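Local structure of LamCAT (Aquimarina, 6JH5) at residues A[6-11]-A[17-22]; A[24-29]-A[61-66]; A[45-50]-A[220-225]; A[132-135]-A[141-144]; A[160-165]-A[169-174]. The protein is a bacterial laminarinase of glycoside hydrolase family 16 that probably cleaves beta-1,3-glucan chains and binds a calcium ion. All coordinates share one frame; numbering follows the deposited sequence.

Contact 1. Residues A[6-11]-A[17-22]; sequences LVWQDE and SSDWVF. With CA (calcium ion), chain B.
Next to the calcium site of this beta-sandwich, strand 5-10 is tied to the type I turn Ser-17 to Trp-20 by two carboxylates, two indoles and a serine. Trp-8 gives its indole N-H to Asp-19: NE1 lies 2.8 Å from OD2, the bond is nearly straight at 174°, and the acceptor sits in the ring plane, while the donor comes from above the carboxylate. The other oxygen of Asp-19 pairs with Arg-75. OD2 of Asp-10 accepts three donors, while OD1 takes the N-H of Phe-12. Trp-20 NE1 lies 2.9 Å from Asp-10 OD2 on its anti lone pair, though this bond is bent (138°). Ser-17 N arrives on the syn side, 3.0 Å from Asp-10 OD2. Ser-17 OG stands above the carboxylate plane, 2.9 Å from Asp-10 OD2. With CG of Asp-10 anti to its N (chi1 -160°), the carboxylate extends toward the turn. Ser-17 OG also accepts from Asp-19 N, forming an ST turn, which suits a small hydroxyl residue. The indoles meet in an offset edge-to-face pair, the edge of Trp-8 toward the face of Trp-20, CH2 of Trp-8 3.8 Å from CZ2 of Trp-20. One residue after Asp-10, Glu-11 O binds calcium with Gly-49 and Asp-226. Three donors on one buried oxygen would probably stabilise Asp-10 as a carboxylate, and they fix the turn against the strand.

Contact 2. Residues A[24-29]-A[61-66]; sequences TGNGNS and GGYNYT
Stacking carries this contact: the side chain of Asn-26, in the loop that precedes helix 30-34, lies over one face of the ring of Tyr-63 in segment 61-66. The amide and ring planes are 29° apart, and the two side chains cross at about a right angle. CB of Asn-26 makes a CH-pi contact over the face, displaced toward the rim, 3.6 Å from the centroid of the Tyr-63 ring and 20° off its normal. Further out, CG of Asn-26 lies 3.3 Å from CE1 of Tyr-63. Because CG of Asn-26 stands opposite its N (chi1 -170°), the amide is carried across the phenol side of the ring. The polar part is less definite: OD1 of Asn-26 is 3.2 Å from OH of Tyr-63. Much firmer is the hold on the other end of the amide, since ND2 donates to the backbone oxygens of Gln-37 and Glu-35. Asparagine suits the place because it is short, flat and able to supply two N-H groups to carbonyls while offering a planar surface to an aromatic ring. Tyr-63 in turn also rests on Tyr-38. The chemistry implies a division of labour: hydrogen bonds to the backbone set the rotation of the amide, while van der Waals and CH-pi contact probably account for most of its hold on the tyrosine.

Contact 3. Residues A[45-50]-A[220-225]; sequences TVENGN and PARMLV. With CA (calcium ion), chain B.
Arg-222 and Glu-47 form a salt bridge in the family 16 beta-sandwich, where the hairpin turn 47-50 meets strand 221-232. The guanidinium of Arg-222 grips the carboxylate end-on: NH1 is 2.8 Å from Glu-47 OE2, and NH2 is 2.8 Å from Glu-47 OE1. Both acceptors lie close to the guanidinium plane, yet the two flat groups are twisted 38° apart. Glu-47 is extended beyond CG, whereas the arginine chain bends at chi3 (53°), which turns its two terminal nitrogens onto the glutamate. Long, charged residues suit this place, since Arg-222 is exposed and the pair spans from strand 221-232 to the first residue of the turn. Leu-224 follows, its CB 3.6 Å from OD1 of Asn-50, while its side chain also packs on Val-52 and Tyr-157; that same OD1 is hydrogen-bonded to the Tyr-157 hydroxyl. At Val-225 the contact passes to the backbone, whose carbonyl oxygen lies 3.5 Å from CA of Asn-50 in a CA-H...O contact. The turn is type I', with positive phi at Asn-48 and Gly-49, residues that tolerate it well. Gly-49 O binds the calcium ion at 2.5 Å, and ND2 of Asn-50 donates to this same oxygen from above its carbonyl plane, at 3.1 Å.

Contact 4. Residues A[132-135]-A[141-144]; sequences TIHW and TYAN
The hydroxyl of Tyr-142 is held by two nitrogens, one from each strand of the hairpin 128-136 and 142-150. ND1 of His-134 lies 2.6 Å from OH of Tyr-142, a short hydrogen bond in which either could be the donor, and ND2 of Asn-144 donates to the same OH over 3.0 Å. The His-134 and Tyr-142 rings lie rim to rim, planes 7° apart, each partner at the other's edge near its plane. CG of Tyr-142 is turned away from its own N (chi1 165°), which brings the phenol back alongside the histidine. NE2, the other nitrogen of His-134, makes a weak hydrogen bond to Asp-118. Asn-144 is cross-strand from His-134 as a non-hydrogen-bonded pair, and its CB rests 3.6 Å from ND1 of His-134. On the face away from His-134 and Asn-144, Trp-135 lies across Ala-143. The methyl CB of Ala-143 is 3.6 Å from the centroid of the six-membered ring of Trp-135, over its face. Alanine suits this spot, its single methyl fitting beneath a broad indole that is folded back over the neighbouring strand by a chi1 of 73°, with CG between the backbone N and the carbonyl carbon. Trp-135 and Ala-143 are also the hydrogen-bonded pair of the ladder: Trp-135 N to Ala-143 O is 3.1 Å, and Ala-143 N to Trp-135 O is 2.9 Å. Around the hairpin, Trp-135 NE1 donates to Asn-188 O, while Trp-111 packs near both His-134 and Tyr-142. Strand 116-118 flanks strand 128-136.

Contact 5. Residues A[160-165]-A[169-174]; sequences YTIEWD and IKWFVD
Strands 158-164 and 168-173 form an antiparallel beta hairpin of the sandwich; the axes of segments 160-164 and 169-173 approach to 4.6 Å at 161°, with hydrogen-bonded pairs Thr-161 with Phe-172 and Glu-163 with Lys-170. Two N-H...O bonds join each pair, among them Phe-172 N to Thr-161 O at 2.9 Å. One face is apolar and buried. There Tyr-160 lies beside Val-173, with CD1 of the tyrosine 3.6 Å from CG2 of the valine, and at the other end CD1 of Trp-164 touches CG1 of Ile-169 at 3.6 Å. Branched and aromatic residues suit this layer, which packs against strand 128-136. Its indole N-H groups are also satisfied, that of Trp-164 by Phe-193 O and that of Trp-171 by Asp-118 O. The opposite face carries Thr-161, Glu-163, Lys-170 and Phe-172. Here the extended Glu-163 chain meets the CE1/CZ side of the Phe-172 ring obliquely, CG of the glutamate 3.8 Å from CE1, and the hydroxyl of Thr-161 bonds to Glu-84. On the buried face, CG2 of Ile-169 and CG2 of Ile-162 lie over the same face of Trp-171, the latter 3.7 Å from the centroid of its five-membered ring and 16° off the normal.

In the fold
Contacts 1 and 5 are largely buried, whereas 2, 3 and 4 are partly exposed. Contacts 1 and 3 converge on the calcium ion, each giving it one backbone oxygen and sharing a bound water; strand 221-232 pairs with strand 5-10. Buried polar bonds dominate contact 1, an outer salt bridge contact 3, and stacking contact 2, which adjoins contact 1 in sequence through 17-22 and 24-29. Contacts 4 and 5 are both hairpins built on backbone ladders, and they touch where Ile-133 packs on Trp-171 and Ile-169. Contact 4 adds a polar cluster on one face, while contact 5 sends an apolar face inward. Contact 3, joining distant parts of the sequence, encloses both hairpins along the chain.

Contact 1. Residues A[6-11]-A[17-22]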
# COMPACT_ATOMS: atom_id res chain seq x y z
N LEU A 6 20.69 4.23 -0.62
CA LEU A 6 19.49 4.43 -1.46
C LEU A 6 19.68 3.68 -2.78
O LEU A 6 20.65 3.90 -3.46
CB LEU A 6 19.31 5.93 -1.69
CG LEU A 6 18.07 6.32 -2.50
CD1 LEU A 6 16.83 6.04 -1.68
CD2 LEU A 6 18.13 7.78 -2.90
N VAL A 7 18.74 2.79 -3.10
CA VAL A 7 18.86 2.03 -4.38
C VAL A 7 17.77 2.43 -5.37
O VAL A 7 17.98 2.23 -6.52
CB VAL A 7 18.90 0.52 -4.16
CG1 VAL A 7 20.13 0.13 -3.36
CG2 VAL A 7 17.65 0.00 -3.48
N TRP A 8 16.67 3.00 -4.90
CA TRP A 8 15.61 3.42 -5.84
C TRP A 8 14.75 4.52 -5.20
O TRP A 8 14.65 4.53 -4.02
CB TRP A 8 14.76 2.22 -6.29
CG TRP A 8 13.63 2.55 -7.23
CD1 TRP A 8 13.69 2.70 -8.58
CD2 TRP A 8 12.29 2.92 -6.86
NE1 TRP A 8 12.49 3.09 -9.08
CE2 TRP A 8 11.61 3.22 -8.06
CE3 TRP A 8 11.59 2.97 -5.66
CZ2 TRP A 8 10.26 3.58 -8.08
CZ3 TRP A 8 10.26 3.33 -5.68
CH2 TRP A 8 9.61 3.63 -6.87
N GLN A 9 14.20 5.38 -6.03
CA GLN A 9 13.25 6.38 -5.51
C GLN A 9 12.36 6.90 -6.63
O GLN A 9 12.69 6.76 -7.76
CB GLN A 9 14.01 7.58 -4.96
CG GLN A 9 14.73 8.34 -6.05
CD GLN A 9 15.89 9.19 -5.59
OE1 GLN A 9 16.97 9.12 -6.15
NE2 GLN A 9 15.65 10.02 -4.62
N ASP A 10 11.21 7.40 -6.22
CA ASP A 10 10.41 8.28 -7.09
C ASP A 10 10.09 9.51 -6.23
O ASP A 10 9.41 9.37 -5.28
CB ASP A 10 9.15 7.68 -7.70
CG ASP A 10 8.68 8.46 -8.91
OD1 ASP A 10 9.08 9.61 -9.03
OD2 ASP A 10 7.94 7.92 -9.69
N GLU A 11 10.70 10.64 -6.58
CA GLU A 11 10.49 11.91 -5.87
C GLU A 11 9.34 12.69 -6.50
O GLU A 11 9.03 13.72 -5.98
CB GLU A 11 11.76 12.75 -5.91
CG GLU A 11 12.94 12.05 -5.31
CD GLU A 11 12.85 11.83 -3.81
OE1 GLU A 11 12.37 12.72 -3.12
OE2 GLU A 11 13.26 10.78 -3.39
N SER A 17 7.35 8.47 -12.61
CA SER A 17 8.36 7.74 -13.39
C SER A 17 7.72 6.57 -14.13
O SER A 17 6.72 6.06 -13.74
CB SER A 17 9.45 7.28 -12.54
OG SER A 17 9.05 6.18 -11.79
N SER A 18 8.47 6.05 -15.08
CA SER A 18 8.04 4.91 -15.92
C SER A 18 8.19 3.60 -15.14
O SER A 18 7.83 2.57 -15.64
CB SER A 18 8.80 4.90 -17.18
OG SER A 18 10.10 4.48 -16.92
N ASP A 19 8.62 3.70 -13.88
CA ASP A 19 8.73 2.50 -13.00
C ASP A 19 7.34 2.10 -12.51
O ASP A 19 7.23 1.10 -11.92
CB ASP A 19 9.73 2.72 -11.87
CG ASP A 19 11.14 2.99 -12.38
OD1 ASP A 19 11.45 2.50 -13.42
OD2 ASP A 19 11.86 3.72 -11.72
N TRP A 20 6.32 2.90 -12.78
CA TRP A 20 4.95 2.58 -12.32
C TRP A 20 4.03 2.14 -13.47
O TRP A 20 4.04 2.74 -14.48
CB TRP A 20 4.32 3.78 -11.61
CG TRP A 20 5.05 4.29 -10.42
CD1 TRP A 20 5.94 5.32 -10.41
CD2 TRP A 20 4.93 3.86 -9.06
NE1 TRP A 20 6.39 5.55 -9.14
CE2 TRP A 20 5.78 4.67 -8.29
CE3 TRP A 20 4.18 2.87 -8.41
CZ2 TRP A 20 5.92 4.52 -6.92
CZ3 TRP A 20 4.31 2.72 -7.06
CH2 TRP A 20 5.17 3.54 -6.33
N VAL A 21 3.28 1.08 -13.20
CA VAL A 21 2.25 0.46 -14.07
C VAL A 21 0.89 0.71 -13.39
O VAL A 21 0.84 0.65 -12.20
CB VAL A 21 2.54 -1.05 -14.21
CG1 VAL A 21 1.51 -1.76 -15.04
CG2 VAL A 21 3.92 -1.25 -14.81
N PHE A 22 -0.16 0.92 -14.16
CA PHE A 22 -1.46 1.28 -13.55
C PHE A 22 -2.54 0.23 -13.77
O PHE A 22 -2.60 -0.34 -14.82
CB PHE A 22 -1.94 2.62 -14.13
CG PHE A 22 -1.09 3.79 -13.70
CD1 PHE A 22 0.14 4.02 -14.27
CD2 PHE A 22 -1.53 4.64 -12.71
CE1 PHE A 22 0.92 5.09 -13.88
CE2 PHE A 22 -0.74 5.71 -12.31
CZ PHE A 22 0.48 5.92 -12.89
CA CA B . 8.57 15.18 -4.00
O HOH W 1 11.60 6.42 -10.33
O HOH W 2 11.03 14.79 -2.94

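Contact 2. Residues A[24-29]-A[61-66]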
# COMPACT_ATOMS: atom_id res chain seq x y z
N THR A 24 -6.58 -0.82 -14.10
CA THR A 24 -7.81 -0.21 -14.65
C THR A 24 -9.03 -0.99 -14.17
O THR A 24 -8.98 -2.19 -14.22
CB THR A 24 -7.77 -0.26 -16.18
OG1 THR A 24 -6.64 0.48 -16.61
CG2 THR A 24 -9.02 0.31 -16.81
N GLY A 25 -10.08 -0.31 -13.72
CA GLY A 25 -11.32 -1.02 -13.38
C GLY A 25 -11.48 -1.49 -11.94
O GLY A 25 -10.75 -1.09 -11.09
N ASN A 26 -12.49 -2.33 -11.76
CA ASN A 26 -12.90 -2.84 -10.43
C ASN A 26 -12.33 -4.23 -10.14
O ASN A 26 -12.63 -4.75 -9.12
CB ASN A 26 -14.42 -2.85 -10.33
CG ASN A 26 -14.93 -3.11 -8.94
OD1 ASN A 26 -15.61 -4.09 -8.71
ND2 ASN A 26 -14.62 -2.22 -8.02
N GLY A 27 -11.60 -4.81 -11.07
CA GLY A 27 -10.98 -6.13 -10.88
C GLY A 27 -12.01 -7.22 -10.69
O GLY A 27 -13.10 -7.08 -11.19
N ASN A 28 -11.64 -8.25 -9.92
CA ASN A 28 -12.51 -9.42 -9.67
C ASN A 28 -13.13 -9.25 -8.29
O ASN A 28 -12.39 -9.23 -7.35
CB ASN A 28 -11.73 -10.72 -9.78
CG ASN A 28 -11.23 -10.96 -11.19
OD1 ASN A 28 -11.96 -10.79 -12.14
ND2 ASN A 28 -9.98 -11.38 -11.31
N SER A 29 -14.44 -9.11 -8.25
CA SER A 29 -15.16 -8.90 -6.97
C SER A 29 -14.56 -7.71 -6.21
O SER A 29 -14.31 -7.84 -5.05
CB SER A 29 -15.22 -10.15 -6.17
OG SER A 29 -15.77 -11.20 -6.93
N GLY A 61 -18.02 2.29 -16.29
CA GLY A 61 -18.00 0.82 -16.21
C GLY A 61 -18.98 0.23 -15.22
O GLY A 61 -18.80 -0.90 -14.87
N GLY A 62 -20.03 0.96 -14.88
CA GLY A 62 -21.00 0.44 -13.90
C GLY A 62 -20.66 0.80 -12.48
O GLY A 62 -21.40 0.44 -11.62
N TYR A 63 -19.60 1.56 -12.27
CA TYR A 63 -19.13 1.93 -10.92
C TYR A 63 -19.31 3.42 -10.70
O TYR A 63 -19.43 4.15 -11.67
CB TYR A 63 -17.70 1.43 -10.71
CG TYR A 63 -17.67 -0.06 -10.76
CD1 TYR A 63 -17.96 -0.81 -9.65
CD2 TYR A 63 -17.47 -0.72 -11.96
CE1 TYR A 63 -18.01 -2.19 -9.70
CE2 TYR A 63 -17.50 -2.09 -12.02
CZ TYR A 63 -17.78 -2.83 -10.89
OH TYR A 63 -17.83 -4.17 -10.96
N ASN A 64 -19.34 3.83 -9.44
CA ASN A 64 -19.67 5.24 -9.09
C ASN A 64 -18.50 6.04 -8.53
O ASN A 64 -18.70 7.17 -8.18
CB ASN A 64 -20.86 5.25 -8.14
CG ASN A 64 -22.02 4.55 -8.79
OD1 ASN A 64 -22.32 4.80 -9.94
ND2 ASN A 64 -22.64 3.64 -8.08
N TYR A 65 -17.34 5.41 -8.40
CA TYR A 65 -16.14 6.11 -7.90
C TYR A 65 -14.95 5.71 -8.77
O TYR A 65 -14.91 4.62 -9.28
CB TYR A 65 -15.84 5.74 -6.44
CG TYR A 65 -16.99 5.93 -5.50
CD1 TYR A 65 -17.24 7.15 -4.92
CD2 TYR A 65 -17.84 4.89 -5.21
CE1 TYR A 65 -18.32 7.32 -4.06
CE2 TYR A 65 -18.92 5.04 -4.36
CZ TYR A 65 -19.16 6.27 -3.79
OH TYR A 65 -20.22 6.43 -2.96
N THR A 66 -14.02 6.63 -8.89
CA THR A 66 -12.75 6.37 -9.61
C THR A 66 -11.60 6.73 -8.68
O THR A 66 -11.75 7.55 -7.83
CB THR A 66 -12.64 7.13 -10.93
OG1 THR A 66 -12.74 8.52 -10.64
CG2 THR A 66 -13.69 6.68 -11.92

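Contact 3. Residues A[45-50]-A[220-225]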
# COMPACT_ATOMS: atom_id res chain seq x y z
N THR A 45 -1.92 12.24 -10.88
CA THR A 45 -1.28 13.45 -11.41
C THR A 45 -0.11 13.82 -10.51
O THR A 45 0.08 13.18 -9.49
CB THR A 45 -2.26 14.63 -11.44
OG1 THR A 45 -2.72 14.92 -10.12
CG2 THR A 45 -3.41 14.39 -12.39
N VAL A 46 0.70 14.77 -10.97
CA VAL A 46 1.79 15.31 -10.13
C VAL A 46 1.57 16.81 -10.03
O VAL A 46 1.37 17.44 -11.05
CB VAL A 46 3.19 15.00 -10.67
CG1 VAL A 46 4.24 15.84 -9.99
CG2 VAL A 46 3.51 13.53 -10.52
N GLU A 47 1.54 17.30 -8.82
CA GLU A 47 1.40 18.75 -8.61
C GLU A 47 2.39 19.18 -7.57
O GLU A 47 2.45 18.57 -6.54
CB GLU A 47 0.10 19.06 -7.90
CG GLU A 47 -1.13 18.78 -8.70
CD GLU A 47 -2.35 19.14 -7.85
OE1 GLU A 47 -2.16 19.75 -6.79
OE2 GLU A 47 -3.40 18.76 -8.21
N ASN A 48 3.14 20.22 -7.89
CA ASN A 48 4.00 20.85 -6.87
C ASN A 48 4.89 19.79 -6.21
O ASN A 48 4.92 19.75 -5.00
CB ASN A 48 3.10 21.70 -5.96
CG ASN A 48 2.35 22.81 -6.69
OD1 ASN A 48 1.12 22.81 -6.80
ND2 ASN A 48 3.09 23.76 -7.21
N GLY A 49 5.50 18.89 -6.98
CA GLY A 49 6.42 17.88 -6.42
C GLY A 49 5.77 16.75 -5.62
O GLY A 49 6.47 16.12 -4.87
N ASN A 50 4.49 16.51 -5.80
CA ASN A 50 3.87 15.38 -5.08
C ASN A 50 3.03 14.57 -6.06
O ASN A 50 2.44 15.14 -6.91
CB ASN A 50 2.78 15.87 -4.12
CG ASN A 50 3.23 16.26 -2.74
OD1 ASN A 50 2.38 16.43 -1.87
ND2 ASN A 50 4.50 16.49 -2.55
N PRO A 220 -14.12 15.63 -4.42
CA PRO A 220 -12.93 14.80 -4.63
C PRO A 220 -11.97 14.71 -3.43
O PRO A 220 -11.84 15.64 -2.72
CB PRO A 220 -12.27 15.48 -5.83
CG PRO A 220 -12.62 16.92 -5.63
CD PRO A 220 -14.06 16.86 -5.18
N ALA A 221 -11.29 13.58 -3.30
CA ALA A 221 -10.39 13.36 -2.16
C ALA A 221 -8.98 13.12 -2.68
O ALA A 221 -8.84 12.37 -3.59
CB ALA A 221 -10.89 12.19 -1.36
N ARG A 222 -8.00 13.72 -2.03
CA ARG A 222 -6.61 13.64 -2.51
C ARG A 222 -5.67 12.91 -1.55
O ARG A 222 -5.59 13.28 -0.41
CB ARG A 222 -6.08 15.06 -2.75
CG ARG A 222 -6.72 15.73 -3.94
CD ARG A 222 -6.61 17.23 -3.91
NE ARG A 222 -5.29 17.77 -3.72
CZ ARG A 222 -4.53 18.20 -4.69
NH1 ARG A 222 -4.95 18.09 -5.93
NH2 ARG A 222 -3.37 18.73 -4.43
N MET A 223 -4.98 11.93 -2.09
CA MET A 223 -3.90 11.24 -1.36
C MET A 223 -2.60 11.80 -1.96
O MET A 223 -2.44 11.73 -3.15
CB MET A 223 -3.99 9.72 -1.55
CG MET A 223 -2.82 8.97 -1.00
SD MET A 223 -3.10 7.18 -1.31
CE MET A 223 -1.63 6.47 -0.58
N LEU A 224 -1.76 12.37 -1.11
CA LEU A 224 -0.50 12.99 -1.57
C LEU A 224 0.73 12.17 -1.16
O LEU A 224 0.88 11.87 -0.01
CB LEU A 224 -0.41 14.39 -0.98
CG LEU A 224 -1.69 15.21 -1.12
CD1 LEU A 224 -1.52 16.53 -0.39
CD2 LEU A 224 -2.03 15.46 -2.57
N VAL A 225 1.59 11.88 -2.13
CA VAL A 225 2.84 11.15 -1.81
C VAL A 225 4.01 12.04 -2.25
O VAL A 225 4.10 12.35 -3.38
CB VAL A 225 2.85 9.78 -2.50
CG1 VAL A 225 4.08 9.00 -2.10
CG2 VAL A 225 1.60 9.00 -2.16
CA CA B . 8.57 15.18 -4.00
O HOH W 2 11.03 14.79 -2.94

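Contact 4. Residues A[132-135]-A[141-144]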
# COMPACT_ATOMS: atom_id res chain seq x y z
N THR A 132 0.67 -4.64 8.33
CA THR A 132 0.26 -6.06 8.35
C THR A 132 1.04 -6.93 7.35
O THR A 132 1.48 -6.41 6.37
CB THR A 132 -1.21 -6.13 7.91
OG1 THR A 132 -1.96 -5.18 8.66
CG2 THR A 132 -1.89 -7.47 8.05
N ILE A 133 1.18 -8.20 7.67
CA ILE A 133 1.65 -9.19 6.66
C ILE A 133 0.53 -10.21 6.45
O ILE A 133 -0.15 -10.56 7.38
CB ILE A 133 2.97 -9.90 6.99
CG1 ILE A 133 3.09 -10.33 8.45
CG2 ILE A 133 4.17 -9.09 6.50
CD1 ILE A 133 4.26 -11.23 8.72
N HIS A 134 0.36 -10.61 5.19
CA HIS A 134 -0.57 -11.69 4.79
C HIS A 134 0.25 -12.73 4.02
O HIS A 134 1.06 -12.34 3.26
CB HIS A 134 -1.70 -11.21 3.89
CG HIS A 134 -2.45 -10.03 4.37
ND1 HIS A 134 -3.70 -10.13 4.90
CD2 HIS A 134 -2.15 -8.71 4.35
CE1 HIS A 134 -4.12 -8.93 5.22
NE2 HIS A 134 -3.19 -8.05 4.89
N TRP A 135 -0.08 -13.99 4.25
CA TRP A 135 0.65 -15.08 3.57
C TRP A 135 -0.15 -16.38 3.68
O TRP A 135 -1.22 -16.38 4.23
CB TRP A 135 2.08 -15.21 4.09
CG TRP A 135 2.25 -15.81 5.46
CD1 TRP A 135 2.72 -17.06 5.75
CD2 TRP A 135 2.04 -15.17 6.72
NE1 TRP A 135 2.78 -17.24 7.09
CE2 TRP A 135 2.37 -16.10 7.72
CE3 TRP A 135 1.59 -13.90 7.10
CZ2 TRP A 135 2.27 -15.81 9.07
CZ3 TRP A 135 1.46 -13.63 8.44
CH2 TRP A 135 1.80 -14.57 9.41
N THR A 141 -2.91 -22.55 5.15
CA THR A 141 -4.01 -21.71 5.63
C THR A 141 -3.61 -20.25 5.50
O THR A 141 -2.47 -19.95 5.61
CB THR A 141 -4.51 -22.06 7.03
OG1 THR A 141 -3.62 -21.60 8.03
CG2 THR A 141 -4.74 -23.54 7.23
N TYR A 142 -4.59 -19.43 5.19
CA TYR A 142 -4.36 -17.98 5.07
C TYR A 142 -3.99 -17.47 6.46
O TYR A 142 -4.65 -17.76 7.42
CB TYR A 142 -5.62 -17.32 4.51
CG TYR A 142 -5.63 -15.83 4.68
CD1 TYR A 142 -4.62 -15.05 4.18
CD2 TYR A 142 -6.64 -15.22 5.37
CE1 TYR A 142 -4.63 -13.68 4.35
CE2 TYR A 142 -6.66 -13.85 5.55
CZ TYR A 142 -5.66 -13.07 5.03
OH TYR A 142 -5.70 -11.72 5.23
N ALA A 143 -2.91 -16.71 6.52
CA ALA A 143 -2.43 -16.17 7.80
C ALA A 143 -2.25 -14.66 7.70
O ALA A 143 -1.94 -14.20 6.66
CB ALA A 143 -1.11 -16.82 8.13
N ASN A 144 -2.51 -13.96 8.78
CA ASN A 144 -2.16 -12.52 8.81
C ASN A 144 -1.69 -12.12 10.21
O ASN A 144 -2.01 -12.79 11.16
CB ASN A 144 -3.20 -11.64 8.14
CG ASN A 144 -4.48 -11.61 8.93
OD1 ASN A 144 -4.47 -11.38 10.12
ND2 ASN A 144 -5.58 -11.81 8.26

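Contact 5. Residues A[160-165]-A[169-174]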
# COMPACT_ATOMS: atom_id res chain seq x y z
N TYR A 160 5.94 6.61 6.51
CA TYR A 160 5.55 5.20 6.75
C TYR A 160 6.68 4.32 6.24
O TYR A 160 7.02 4.44 5.13
CB TYR A 160 4.22 4.94 6.04
CG TYR A 160 3.12 5.81 6.58
CD1 TYR A 160 2.48 5.48 7.75
CD2 TYR A 160 2.78 6.98 5.96
CE1 TYR A 160 1.47 6.26 8.27
CE2 TYR A 160 1.77 7.78 6.46
CZ TYR A 160 1.13 7.43 7.62
OH TYR A 160 0.16 8.21 8.14
N THR A 161 7.22 3.49 7.13
CA THR A 161 8.42 2.73 6.78
C THR A 161 8.35 1.27 7.26
O THR A 161 7.74 1.01 8.26
CB THR A 161 9.59 3.36 7.56
OG1 THR A 161 9.65 4.77 7.35
CG2 THR A 161 10.97 2.78 7.30
N ILE A 162 9.02 0.42 6.51
CA ILE A 162 9.36 -0.94 6.99
C ILE A 162 10.87 -1.11 6.87
O ILE A 162 11.43 -0.52 6.03
CB ILE A 162 8.66 -2.10 6.26
CG1 ILE A 162 8.86 -2.06 4.75
CG2 ILE A 162 7.20 -2.17 6.68
CD1 ILE A 162 8.64 -3.37 4.06
N GLU A 163 11.42 -1.87 7.79
CA GLU A 163 12.81 -2.36 7.70
C GLU A 163 12.64 -3.87 7.60
O GLU A 163 11.99 -4.42 8.40
CB GLU A 163 13.68 -1.90 8.86
CG GLU A 163 13.97 -0.42 8.82
CD GLU A 163 14.84 0.01 9.97
OE1 GLU A 163 15.29 -0.85 10.68
OE2 GLU A 163 15.00 1.18 10.15
N TRP A 164 13.22 -4.45 6.57
CA TRP A 164 13.00 -5.88 6.28
C TRP A 164 14.34 -6.55 6.01
O TRP A 164 15.08 -6.06 5.24
CB TRP A 164 12.06 -5.92 5.08
CG TRP A 164 11.87 -7.20 4.33
CD1 TRP A 164 11.85 -8.48 4.79
CD2 TRP A 164 11.60 -7.28 2.93
NE1 TRP A 164 11.59 -9.34 3.77
CE2 TRP A 164 11.45 -8.63 2.61
CE3 TRP A 164 11.49 -6.33 1.91
CZ2 TRP A 164 11.19 -9.05 1.32
CZ3 TRP A 164 11.23 -6.75 0.64
CH2 TRP A 164 11.09 -8.09 0.35
N ASP A 165 14.58 -7.64 6.70
CA ASP A 165 15.79 -8.44 6.48
C ASP A 165 15.39 -9.92 6.54
O ASP A 165 14.27 -10.22 6.66
CB ASP A 165 16.97 -8.03 7.35
CG ASP A 165 16.90 -8.43 8.81
OD1 ASP A 165 16.02 -9.16 9.17
OD2 ASP A 165 17.74 -7.95 9.56
N ILE A 169 10.62 -8.24 9.90
CA ILE A 169 10.02 -7.04 9.28
C ILE A 169 9.60 -6.16 10.45
O ILE A 169 9.02 -6.66 11.36
CB ILE A 169 8.82 -7.37 8.39
CG1 ILE A 169 9.23 -8.31 7.26
CG2 ILE A 169 8.21 -6.07 7.86
CD1 ILE A 169 8.07 -8.93 6.54
N LYS A 170 10.01 -4.90 10.41
CA LYS A 170 9.64 -3.92 11.44
C LYS A 170 8.89 -2.76 10.76
O LYS A 170 9.28 -2.39 9.71
CB LYS A 170 10.90 -3.39 12.11
CG LYS A 170 11.59 -4.36 13.04
CD LYS A 170 12.89 -3.75 13.52
CE LYS A 170 13.58 -4.51 14.61
NZ LYS A 170 14.62 -3.67 15.23
N TRP A 171 7.86 -2.25 11.42
CA TRP A 171 7.00 -1.17 10.89
C TRP A 171 7.15 0.09 11.76
O TRP A 171 7.14 -0.01 12.94
CB TRP A 171 5.53 -1.57 10.90
CG TRP A 171 5.05 -2.52 9.85
CD1 TRP A 171 4.31 -2.22 8.75
CD2 TRP A 171 5.17 -3.95 9.86
NE1 TRP A 171 4.00 -3.35 8.06
CE2 TRP A 171 4.51 -4.43 8.72
CE3 TRP A 171 5.81 -4.86 10.70
CZ2 TRP A 171 4.45 -5.78 8.42
CZ3 TRP A 171 5.73 -6.20 10.42
CH2 TRP A 171 5.07 -6.65 9.28
N PHE A 172 7.26 1.23 11.10
CA PHE A 172 7.38 2.48 11.86
C PHE A 172 6.54 3.59 11.23
O PHE A 172 6.27 3.54 10.06
CB PHE A 172 8.80 3.02 11.75
CG PHE A 172 9.91 2.05 12.06
CD1 PHE A 172 10.30 1.10 11.15
CD2 PHE A 172 10.59 2.11 13.26
CE1 PHE A 172 11.33 0.22 11.43
CE2 PHE A 172 11.62 1.24 13.54
CZ PHE A 172 11.99 0.30 12.62
N VAL A 173 6.07 4.51 12.06
CA VAL A 173 5.49 5.78 11.55
C VAL A 173 6.27 6.91 12.22
O VAL A 173 6.44 6.86 13.40
CB VAL A 173 3.98 5.94 11.79
CG1 VAL A 173 3.48 7.26 11.23
CG2 VAL A 173 3.23 4.76 11.21
N ASP A 174 6.88 7.76 11.41
CA ASP A 174 7.71 8.89 11.92
C ASP A 174 8.83 8.34 12.80
O ASP A 174 9.16 8.94 13.80
CB ASP A 174 6.86 9.94 12.60
CG ASP A 174 5.76 10.48 11.71
OD1 ASP A 174 5.99 10.60 10.52
OD2 ASP A 174 4.71 10.75 12.23